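PDB 2VRS: sigma-c capsid protein from Avian reovirus, which forms the trimeric cell-attachment fibre of the virion, binding the virus to host cells, and induces apoptosis of the cell. Local coordinates for the interface of chains A and B. Sequence-based numbering; all coordinates share one arbitrary frame. Chains: chain A/B, Sigma-c capsid protein.

The interface of chains A and B. Residues chain A 154, 157-160; chain B 80, 82, 106, 108, 115.
A:Phe154, on the short helix 152-155, and A:Ala157 and A:Ser158, extended and running into A:Phe159 and A:Pro160 at the start of strand 159-167, lie across B:Ala80, B:Leu82 of strand 81-93, B:His106 and B:His108 of strand 98-108 and B:Met115 of strand 111-117. The patch joins the C-terminal beta-barrel head domains of neighbouring chains in the homotrimeric sigma C fibre. B:His106 hides the most surface here, 67 Å²: with CG anti to its backbone N (chi1 -177°), the imidazole is carried away from its own strand and in among the chain A residues. One face of that ring takes A:Pro160, whose CD sits toward the rim, 3.7 Å from the ring centroid, in a CH-pi contact; A:Phe159 CA lies over the same face. The carbonyl oxygen A:Ser158 O approaches from this side too, above the ring plane and 3.2 Å from B:His106 CD2. In the plane of the imidazole, A:Phe154 brings its ring carbon CE1 to the edge, 3.7 Å from B:His106 CE1, the two rings standing about perpendicular. Water 1 lies at this edge too and accepts the N-H of B:His106 NE2 at 2.8 Å, nearly straight (173° at H). The same water meets the backbone carbonyl oxygens A:Phe154 O at 2.8 Å and A:Ala157 O at 2.9 Å, so it bridges the imidazole to both and probably fixes the ring's rotation; it also sits over the centre of the A:Phe154 ring. No direct polar bond crosses this patch. A:Ala157 CB packs against the backbone carbonyl of B:Ala80, 3.5 Å from B:Ala80 O. Apolar contacts flank the histidine: the methyl B:Leu82 CD2 touches A:Ser158 CB at 3.7 Å, and B:Met115 brings its terminal methyl CE to A:Pro160 CG.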
ATOM      1  N   PHE A 154      -5.778  11.168  -6.085  1.00 14.70           N
ATOM      2  CA  PHE A 154      -6.872  11.549  -5.183  1.00 14.66           C
ATOM      3  C   PHE A 154      -7.608  12.819  -5.641  1.00 13.93           C
ATOM      4  O   PHE A 154      -8.842  12.927  -5.535  1.00 15.13           O
ATOM      5  CB  PHE A 154      -6.321  11.745  -3.749  1.00 13.76           C
ATOM      6  CG  PHE A 154      -7.405  11.887  -2.714  1.00 15.55           C
ATOM      7  CD1 PHE A 154      -8.017  10.733  -2.171  1.00 12.24           C
ATOM      8  CD2 PHE A 154      -7.885  13.139  -2.378  1.00 13.65           C
ATOM      9  CE1 PHE A 154      -9.031  10.857  -1.225  1.00 14.85           C
ATOM     10  CE2 PHE A 154      -8.933  13.269  -1.430  1.00 14.07           C
ATOM     11  CZ  PHE A 154      -9.500  12.111  -0.873  1.00 15.98           C
ATOM     12  N   ALA A 157     -11.135  13.402  -7.954  1.00 17.35           N
ATOM     13  CA  ALA A 157     -12.558  13.222  -7.639  1.00 17.24           C
ATOM     14  C   ALA A 157     -12.939  13.976  -6.374  1.00 13.61           C
ATOM     15  O   ALA A 157     -12.107  14.212  -5.495  1.00 16.37           O
ATOM     16  CB  ALA A 157     -12.882  11.732  -7.451  1.00 18.02           C
ATOM     17  N   SER A 158     -14.221  14.312  -6.292  1.00 13.73           N
ATOM     18  CA  SER A 158     -14.824  14.743  -5.029  1.00 15.50           C
ATOM     19  C   SER A 158     -14.686  13.642  -3.990  1.00 17.54           C
ATOM     20  O   SER A 158     -14.576  12.444  -4.332  1.00 15.63           O
ATOM     21  CB  SER A 158     -16.303  15.055  -5.249  1.00 17.24           C
ATOM     22  OG  SER A 158     -16.441  16.174  -6.127  1.00 25.86           O
ATOM     23  N   PHE A 159     -14.689  14.027  -2.711  1.00 15.28           N
ATOM     24  CA  PHE A 159     -14.483  13.070  -1.613  1.00 16.08           C
ATOM     25  C   PHE A 159     -15.406  13.381  -0.437  1.00 13.94           C
ATOM     26  O   PHE A 159     -15.849  14.530  -0.260  1.00 14.65           O
ATOM     27  CB  PHE A 159     -13.017  13.063  -1.121  1.00 14.32           C
ATOM     28  CG  PHE A 159     -12.490  14.428  -0.800  1.00 15.66           C
ATOM     29  CD1 PHE A 159     -11.997  15.247  -1.796  1.00 17.08           C
ATOM     30  CD2 PHE A 159     -12.525  14.894   0.546  1.00 14.79           C
ATOM     31  CE1 PHE A 159     -11.522  16.552  -1.468  1.00 15.00           C
ATOM     32  CE2 PHE A 159     -12.056  16.182   0.886  1.00 16.08           C
ATOM     33  CZ  PHE A 159     -11.563  17.006  -0.111  1.00 16.57           C
ATOM     34  N   PRO A 160     -15.737  12.355   0.341  1.00 13.64           N
ATOM     35  CA  PRO A 160     -16.705  12.607   1.419  1.00 12.87           C
ATOM     36  C   PRO A 160     -16.132  13.371   2.583  1.00 16.15           C
ATOM     37  O   PRO A 160     -14.977  13.195   2.957  1.00 12.99           O
ATOM     38  CB  PRO A 160     -17.138  11.194   1.850  1.00 14.43           C
ATOM     39  CG  PRO A 160     -16.077  10.295   1.304  1.00 17.09           C
ATOM     40  CD  PRO A 160     -15.418  10.922   0.165  1.00 16.93           C
TER
ATOM     41  N   ALA B  80      -8.858   8.770  -8.697  1.00 15.35           N
ATOM     42  CA  ALA B  80     -10.030   8.474  -7.895  1.00 16.54           C
ATOM     43  C   ALA B  80     -11.310   8.810  -8.686  1.00 13.57           C
ATOM     44  O   ALA B  80     -11.284   9.591  -9.654  1.00 14.88           O
ATOM     45  CB  ALA B  80      -9.982   9.272  -6.582  1.00 15.99           C
ATOM     46  N   LEU B  82     -15.785   9.388  -7.972  1.00 13.50           N
ATOM     47  CA  LEU B  82     -16.919   9.387  -7.067  1.00 13.62           C
ATOM     48  C   LEU B  82     -18.070   8.947  -8.003  1.00 16.36           C
ATOM     49  O   LEU B  82     -18.536   9.735  -8.856  1.00 18.65           O
ATOM     50  CB  LEU B  82     -17.181  10.751  -6.445  1.00 16.50           C
ATOM     51  CG  LEU B  82     -18.392  10.758  -5.487  1.00 17.35           C
ATOM     52  CD1 LEU B  82     -18.032   9.895  -4.246  1.00 18.05           C
ATOM     53  CD2 LEU B  82     -18.721  12.218  -5.113  1.00 27.78           C
ATOM     54  N   HIS B 106     -17.064   6.125  -3.433  1.00 11.81           N
ATOM     55  CA  HIS B 106     -15.819   6.875  -3.542  1.00 15.15           C
ATOM     56  C   HIS B 106     -14.653   5.912  -3.675  1.00 12.21           C
ATOM     57  O   HIS B 106     -14.274   5.219  -2.713  1.00 12.83           O
ATOM     58  CB  HIS B 106     -15.622   7.788  -2.316  1.00 12.36           C
ATOM     59  CG  HIS B 106     -14.394   8.637  -2.421  1.00 12.40           C
ATOM     60  ND1 HIS B 106     -13.461   8.682  -1.422  1.00 13.87           N
ATOM     61  CD2 HIS B 106     -13.914   9.422  -3.427  1.00 13.83           C
ATOM     62  CE1 HIS B 106     -12.462   9.472  -1.787  1.00 13.42           C
ATOM     63  NE2 HIS B 106     -12.720   9.946  -2.993  1.00 15.49           N
ATOM     64  N   HIS B 108     -10.832   5.197  -4.323  1.00 13.24           N
ATOM     65  CA  HIS B 108      -9.542   5.878  -4.206  1.00 12.91           C
ATOM     66  C   HIS B 108      -8.502   4.783  -3.950  1.00 12.10           C
ATOM     67  O   HIS B 108      -8.534   4.105  -2.941  1.00 12.59           O
ATOM     68  CB  HIS B 108      -9.590   6.971  -3.089  1.00 14.72           C
ATOM     69  CG  HIS B 108     -10.055   6.471  -1.744  1.00 13.55           C
ATOM     70  ND1 HIS B 108      -9.222   6.434  -0.646  1.00 13.05           N
ATOM     71  CD2 HIS B 108     -11.265   6.004  -1.316  1.00 13.36           C
ATOM     72  CE1 HIS B 108      -9.890   5.962   0.398  1.00 15.78           C
ATOM     73  NE2 HIS B 108     -11.135   5.713   0.016  1.00 14.99           N
ATOM     74  N   MET B 115     -21.585   5.259   0.412  1.00 13.02           N
ATOM     75  CA  MET B 115     -22.480   6.101   1.190  1.00 15.58           C
ATOM     76  C   MET B 115     -23.816   5.999   0.466  1.00 13.85           C
ATOM     77  O   MET B 115     -23.923   6.471  -0.668  1.00 15.76           O
ATOM     78  CB  MET B 115     -21.993   7.562   1.116  1.00 16.53           C
ATOM     79  CG  MET B 115     -20.758   7.920   1.981  1.00 26.82           C
ATOM     80  SD  MET B 115     -19.100   7.347   1.399  1.00 30.91           S
ATOM     81  CE  MET B 115     -18.934   8.000  -0.296  1.00 16.60           C
TER
HETATM   82  O   HOH W   1     -11.079  11.853  -4.234  1.00 15.82           O